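Local structure of Hut operon positive regulatory protein (Bacillus subtilis, 4H4L) at the interface of chains A and B and the interface of chains A and C. The protein binds regulatory sequences on the hut mRNA in the presence of histidine, suppressing transcription termination and so switching on the operon for histidine utilization. Numbering follows the deposited sequence. Chains: chain A/B/C, Hut operon positive regulatory protein.

Contact 1: the interface of chains A and B. Residues chain A 112, 116-118, 120; chain B 68-70, 73.
Aromatic packing joins the two sides of this A-B patch, where 3-10 helix 115-117 and the start of strand 120-126 of chain A meet the N-terminal end of helix 70-87 of chain B. The indole of A:Trp120, its CG anti to its own carbonyl carbon (chi1 -75°), presents the rim of its six-membered ring to the face of the B:His73 imidazole. The planes lie 60° apart in an edge-to-face stack, and CZ3 of A:Trp120 sits over the centre of the imidazole. The same rim touches B:Arg70, with CZ2 of A:Trp120 3.7 Å from CA of B:Arg70. A:Tyr112 supports the indole from its own chain by laying CE1 over one indole face, while its phenol carbon CZ meets the edge of the B:Tyr69 ring at CD2, 3.6 Å away.

Polar contacts across the boundary are weak. The carboxylate oxygen OE2 of A:Glu117 faces the N-terminal end of helix 70-87 and accepts long, weak hydrogen bonds from B:Tyr69 N (3.3 Å), just before the helix, and B:Arg70 N (3.4 Å), an arrangement that might favour its charged form. NH1 of B:Arg70 reaches the carbonyl O of A:Glu117 in another weak bond (3.4 Å). Within chain A, NE1 of A:Trp120 donates to that same O of A:Glu117 at 3.2 Å, from above the carbonyl plane, helping to fix the indole's rotation.

B:Tyr69 and B:His73 belong to a histidine pocket, and B:His73 is also a zinc ligand, so this contact probably helps hold the effector site in place within the hexamer.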
loop_
_atom_site.group_PDB
_atom_site.type_symbol
_atom_site.label_atom_id
_atom_site.label_comp_id
_atom_site.label_asym_id
_atom_site.label_seq_id
_atom_site.Cartn_x
_atom_site.Cartn_y
_atom_site.Cartn_z
ATOM N N TYR A 112 -0.274 22.041 -21.688
ATOM C CA TYR A 112 0.037 23.215 -20.860
ATOM C C TYR A 112 0.208 24.486 -21.694
ATOM O O TYR A 112 0.238 24.406 -22.926
ATOM C CB TYR A 112 1.303 22.966 -20.042
ATOM C CG TYR A 112 1.163 21.840 -19.057
ATOM C CD1 TYR A 112 1.503 20.538 -19.416
ATOM C CD2 TYR A 112 0.682 22.068 -17.768
ATOM C CE1 TYR A 112 1.377 19.492 -18.517
ATOM C CE2 TYR A 112 0.543 21.027 -16.863
ATOM C CZ TYR A 112 0.896 19.740 -17.242
ATOM O OH TYR A 112 0.771 18.690 -16.363
ATOM N N ALA A 116 7.501 24.803 -23.888
ATOM C CA ALA A 116 8.681 24.414 -23.128
ATOM C C ALA A 116 8.343 23.182 -22.253
ATOM O O ALA A 116 9.236 22.432 -21.826
ATOM C CB ALA A 116 9.179 25.578 -22.284
ATOM N N GLU A 117 7.045 22.971 -22.025
ATOM C CA GLU A 117 6.563 21.865 -21.196
ATOM C C GLU A 117 6.714 20.495 -21.862
ATOM O O GLU A 117 6.701 19.473 -21.190
ATOM C CB GLU A 117 5.098 22.097 -20.812
ATOM C CG GLU A 117 4.778 21.736 -19.368
ATOM C CD GLU A 117 5.329 22.744 -18.378
ATOM O OE1 GLU A 117 4.531 23.568 -17.875
ATOM O OE2 GLU A 117 6.558 22.718 -18.117
ATOM N N GLY A 118 6.842 20.482 -23.183
ATOM C CA GLY A 118 6.963 19.244 -23.934
ATOM C C GLY A 118 5.743 18.326 -23.945
ATOM O O GLY A 118 4.614 18.711 -23.560
ATOM N N TRP A 120 3.474 15.138 -22.772
ATOM C CA TRP A 120 3.024 14.401 -21.586
ATOM C C TRP A 120 2.218 13.244 -22.086
ATOM O O TRP A 120 1.786 13.256 -23.242
ATOM C CB TRP A 120 2.180 15.298 -20.671
ATOM C CG TRP A 120 3.039 16.284 -19.916
ATOM C CD1 TRP A 120 3.850 17.276 -20.451
ATOM C CD2 TRP A 120 3.248 16.378 -18.461
ATOM N NE1 TRP A 120 4.523 17.951 -19.467
ATOM C CE2 TRP A 120 4.210 17.469 -18.254
ATOM C CE3 TRP A 120 2.759 15.695 -17.353
ATOM C CZ2 TRP A 120 4.639 17.845 -16.991
ATOM C CZ3 TRP A 120 3.199 16.084 -16.087
ATOM C CH2 TRP A 120 4.117 17.133 -15.911
ATOM N N GLY B 68 8.152 26.220 -14.647
ATOM C CA GLY B 68 7.380 25.137 -15.247
ATOM C C GLY B 68 7.182 23.950 -14.320
ATOM O O GLY B 68 7.693 23.907 -13.190
ATOM N N TYR B 69 6.440 22.977 -14.827
ATOM C CA TYR B 69 5.971 21.853 -14.053
ATOM C C TYR B 69 6.828 20.637 -14.352
ATOM O O TYR B 69 7.189 19.895 -13.437
ATOM C CB TYR B 69 4.526 21.590 -14.460
ATOM C CG TYR B 69 3.770 20.580 -13.637
ATOM C CD1 TYR B 69 4.162 20.255 -12.342
ATOM C CD2 TYR B 69 2.623 19.988 -14.147
ATOM C CE1 TYR B 69 3.447 19.350 -11.587
ATOM C CE2 TYR B 69 1.911 19.078 -13.405
ATOM C CZ TYR B 69 2.318 18.767 -12.121
ATOM O OH TYR B 69 1.581 17.862 -11.391
ATOM N N ARG B 70 7.131 20.463 -15.647
ATOM C CA ARG B 70 7.882 19.333 -16.207
ATOM C C ARG B 70 8.972 18.818 -15.281
ATOM O O ARG B 70 8.910 17.677 -14.797
ATOM C CB ARG B 70 8.467 19.697 -17.591
ATOM C CG ARG B 70 9.716 18.908 -17.997
ATOM C CD ARG B 70 9.920 18.818 -19.504
ATOM N NE ARG B 70 10.505 17.523 -19.853
ATOM C CZ ARG B 70 9.839 16.522 -20.436
ATOM N NH1 ARG B 70 8.548 16.674 -20.775
ATOM N NH2 ARG B 70 10.467 15.366 -20.687
ATOM N N HIS B 73 7.639 17.878 -11.728
ATOM C CA HIS B 73 6.899 16.628 -11.716
ATOM C C HIS B 73 7.839 15.470 -11.677
ATOM O O HIS B 73 7.522 14.460 -11.072
ATOM C CB HIS B 73 6.034 16.554 -12.955
ATOM C CG HIS B 73 5.056 15.404 -12.968
ATOM N ND1 HIS B 73 5.302 14.256 -13.615
ATOM C CD2 HIS B 73 3.783 15.283 -12.423
ATOM C CE1 HIS B 73 4.250 13.437 -13.484
ATOM N NE2 HIS B 73 3.319 14.068 -12.761
#

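Contact 2: the interface of chains A and C. Residues chain A 8-11, 14-15, 141, 143, 145; chain C 14, 18, 126, 139, 141.
The ring of C:Phe141 is held between two partners on opposite faces: C:Tyr126 lies against one through CD1, and A:Val143 presses CG2 over the other, 3.7 Å from the ring centroid. That methyl is the branch anti to the carbonyl carbon of A:Val143. At its far tip the ring meets A:Val14 end on, CZ of C:Phe141 lying 3.4 Å from CG2 of A:Val14, while A:Phe141 crosses obliquely and brings its CE2 to CD1 of C:Phe141. The other branch of A:Val14, CG1, anti to the backbone N (chi1 173°), packs against CD1 of C:Leu18, the two side chains crossing at about a right angle.

Beside this apolar core, C:Glu139 extends beyond CG towards the first turn of helix 9-17 of chain A. Its OE1 accepts a hydrogen bond from A:Gly10 N at 2.6 Å, and its OE2 another from A:Arg11 N at 3.2 Å, both donors standing above the carboxylate plane. OE2 of C:Glu139 also accepts from the phenol OH of C:Tyr126 at 2.5 Å, through its anti lone pair, and so the phenol helps position the carboxylate from within chain C. The carboxylate thus caps the helix N-terminus, whose dipole would probably stabilise its negative charge.

Together the carboxylate cap and the phenylalanine-valine packing tie helix 9-17 and strand 137-147 of chain A to strand 137-147 and the end of helix 9-18 of chain C, a two-fold interface that helps build the HutP homohexamer.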
loop_
_atom_site.group_PDB
_atom_site.type_symbol
_atom_site.label_atom_id
_atom_site.label_comp_id
_atom_site.label_asym_id
_atom_site.label_seq_id
_atom_site.Cartn_x
_atom_site.Cartn_y
_atom_site.Cartn_z
ATOM N N ARG A 8 -7.478 19.305 -22.588
ATOM C CA ARG A 8 -7.103 18.682 -21.321
ATOM C C ARG A 8 -6.971 17.179 -21.559
ATOM O O ARG A 8 -7.966 16.478 -21.776
ATOM C CB ARG A 8 -8.129 19.005 -20.219
ATOM C CG ARG A 8 -8.009 20.411 -19.606
ATOM C CD ARG A 8 -9.137 20.761 -18.622
ATOM N NE ARG A 8 -10.487 20.548 -19.176
ATOM C CZ ARG A 8 -11.635 20.887 -18.579
ATOM N NH1 ARG A 8 -11.639 21.485 -17.388
ATOM N NH2 ARG A 8 -12.790 20.629 -19.185
ATOM N N ILE A 9 -5.729 16.702 -21.529
ATOM C CA ILE A 9 -5.375 15.354 -21.998
ATOM C C ILE A 9 -6.153 14.180 -21.370
ATOM O O ILE A 9 -6.572 13.251 -22.086
ATOM C CB ILE A 9 -3.868 15.143 -21.894
ATOM C CG1 ILE A 9 -3.492 13.753 -22.401
ATOM C CG2 ILE A 9 -3.394 15.477 -20.493
ATOM C CD1 ILE A 9 -2.025 13.599 -22.772
ATOM N N GLY A 10 -6.351 14.228 -20.051
ATOM C CA GLY A 10 -7.178 13.256 -19.375
ATOM C C GLY A 10 -8.572 13.192 -19.972
ATOM O O GLY A 10 -8.980 12.150 -20.507
ATOM N N ARG A 11 -9.301 14.306 -19.925
ATOM C CA ARG A 11 -10.715 14.265 -20.269
ATOM C C ARG A 11 -10.896 13.763 -21.694
ATOM O O ARG A 11 -11.789 12.960 -21.965
ATOM C CB ARG A 11 -11.407 15.613 -20.031
ATOM C CG ARG A 11 -11.197 16.683 -21.094
ATOM C CD ARG A 11 -11.928 17.983 -20.764
ATOM N NE ARG A 11 -13.385 17.853 -20.775
ATOM C CZ ARG A 11 -14.140 17.878 -21.873
ATOM N NH1 ARG A 11 -13.582 18.015 -23.071
ATOM N NH2 ARG A 11 -15.456 17.752 -21.782
ATOM N N VAL A 14 -10.313 10.126 -22.026
ATOM C CA VAL A 14 -11.445 9.530 -21.319
ATOM C C VAL A 14 -12.769 9.605 -22.099
ATOM O O VAL A 14 -13.434 8.575 -22.289
ATOM C CB VAL A 14 -11.587 10.137 -19.917
ATOM C CG1 VAL A 14 -12.857 9.648 -19.261
ATOM C CG2 VAL A 14 -10.389 9.751 -19.069
ATOM N N LEU A 15 -13.141 10.811 -22.548
ATOM C CA LEU A 15 -14.272 10.970 -23.463
ATOM C C LEU A 15 -14.061 10.053 -24.664
ATOM O O LEU A 15 -14.995 9.431 -25.176
ATOM C CB LEU A 15 -14.412 12.425 -23.925
ATOM C CG LEU A 15 -15.022 13.463 -22.964
ATOM C CD1 LEU A 15 -14.204 14.744 -22.977
ATOM C CD2 LEU A 15 -16.503 13.763 -23.229
ATOM N N PHE A 141 -11.977 1.809 -13.554
ATOM C CA PHE A 141 -11.494 2.997 -14.166
ATOM C C PHE A 141 -10.199 3.463 -13.545
ATOM O O PHE A 141 -10.046 3.418 -12.335
ATOM C CB PHE A 141 -12.565 4.059 -13.985
ATOM C CG PHE A 141 -12.523 5.112 -15.017
ATOM C CD1 PHE A 141 -13.377 5.043 -16.105
ATOM C CD2 PHE A 141 -11.612 6.161 -14.918
ATOM C CE1 PHE A 141 -13.326 6.013 -17.084
ATOM C CE2 PHE A 141 -11.552 7.137 -15.890
ATOM C CZ PHE A 141 -12.410 7.060 -16.974
ATOM N N VAL A 143 -6.713 6.419 -14.429
ATOM C CA VAL A 143 -6.017 7.374 -15.295
ATOM C C VAL A 143 -4.618 7.745 -14.824
ATOM O O VAL A 143 -4.449 8.326 -13.769
ATOM C CB VAL A 143 -6.841 8.664 -15.501
ATOM C CG1 VAL A 143 -6.144 9.583 -16.472
ATOM C CG2 VAL A 143 -8.206 8.307 -16.053
ATOM N N ILE A 145 -1.107 9.832 -15.527
ATOM C CA ILE A 145 -0.555 10.959 -16.273
ATOM C C ILE A 145 0.914 11.168 -15.954
ATOM O O ILE A 145 1.270 11.454 -14.825
ATOM C CB ILE A 145 -1.379 12.246 -16.057
ATOM C CG1 ILE A 145 -2.738 12.075 -16.749
ATOM C CG2 ILE A 145 -0.658 13.461 -16.632
ATOM C CD1 ILE A 145 -3.895 12.864 -16.162
ATOM N N VAL C 14 -19.098 9.155 -14.820
ATOM C CA VAL C 14 -17.847 9.819 -15.202
ATOM C C VAL C 14 -18.101 10.810 -16.315
ATOM O O VAL C 14 -17.638 11.961 -16.263
ATOM C CB VAL C 14 -16.797 8.817 -15.689
ATOM C CG1 VAL C 14 -15.570 9.536 -16.224
ATOM C CG2 VAL C 14 -16.407 7.896 -14.553
ATOM N N LEU C 18 -17.705 15.028 -17.152
ATOM C CA LEU C 18 -16.750 15.445 -18.179
ATOM C C LEU C 18 -17.266 16.432 -19.225
ATOM O O LEU C 18 -16.476 17.149 -19.838
ATOM C CB LEU C 18 -16.099 14.229 -18.843
ATOM C CG LEU C 18 -14.966 13.559 -18.058
ATOM C CD1 LEU C 18 -14.119 12.774 -19.035
ATOM C CD2 LEU C 18 -14.098 14.566 -17.312
ATOM N N TYR C 126 -13.261 13.981 -10.500
ATOM C CA TYR C 126 -12.405 14.572 -11.536
ATOM C C TYR C 126 -12.057 15.999 -11.180
ATOM O O TYR C 126 -12.917 16.754 -10.721
ATOM C CB TYR C 126 -13.093 14.563 -12.915
ATOM C CG TYR C 126 -12.291 15.287 -13.992
ATOM C CD1 TYR C 126 -11.028 14.841 -14.357
ATOM C CD2 TYR C 126 -12.797 16.420 -14.631
ATOM C CE1 TYR C 126 -10.290 15.498 -15.326
ATOM C CE2 TYR C 126 -12.066 17.084 -15.601
ATOM C CZ TYR C 126 -10.814 16.613 -15.946
ATOM O OH TYR C 126 -10.065 17.257 -16.897
ATOM N N GLU C 139 -3.836 16.525 -14.503
ATOM C CA GLU C 139 -5.192 16.053 -14.148
ATOM C C GLU C 139 -5.161 14.848 -13.179
ATOM O O GLU C 139 -4.098 14.277 -12.914
ATOM C CB GLU C 139 -6.026 15.728 -15.409
ATOM C CG GLU C 139 -6.329 16.927 -16.306
ATOM C CD GLU C 139 -6.714 16.518 -17.713
ATOM O OE1 GLU C 139 -5.795 16.204 -18.503
ATOM O OE2 GLU C 139 -7.921 16.507 -18.027
ATOM N N PHE C 141 -8.170 11.643 -11.398
ATOM C CA PHE C 141 -9.363 10.847 -11.714
ATOM C C PHE C 141 -9.617 9.779 -10.651
ATOM O O PHE C 141 -8.678 9.396 -9.912
ATOM C CB PHE C 141 -9.123 10.086 -13.005
ATOM C CG PHE C 141 -9.835 10.638 -14.184
ATOM C CD1 PHE C 141 -11.130 10.239 -14.455
ATOM C CD2 PHE C 141 -9.199 11.531 -15.054
ATOM C CE1 PHE C 141 -11.806 10.741 -15.552
ATOM C CE2 PHE C 141 -9.870 12.025 -16.167
ATOM C CZ PHE C 141 -11.180 11.634 -16.409
#

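About 18 Å separates the centres of contact 1 and contact 2, and they have no residue in common. Chain A takes part in both, meeting a different copy at each through a different surface. Strand 120-126 of chain A enters contact 1 through its first residue, and the corresponding strand of chain C, 120-130, supplies a tyrosine to contact 2, so one strand contributes to both kinds of interface at different positions. Each interface is two-fold symmetric. Combining two distinct dyads on one subunit would let identical chains extend beyond a dimer, in keeping with the homohexamer. Contact 1, unlike contact 2, includes residues of the histidine and zinc site.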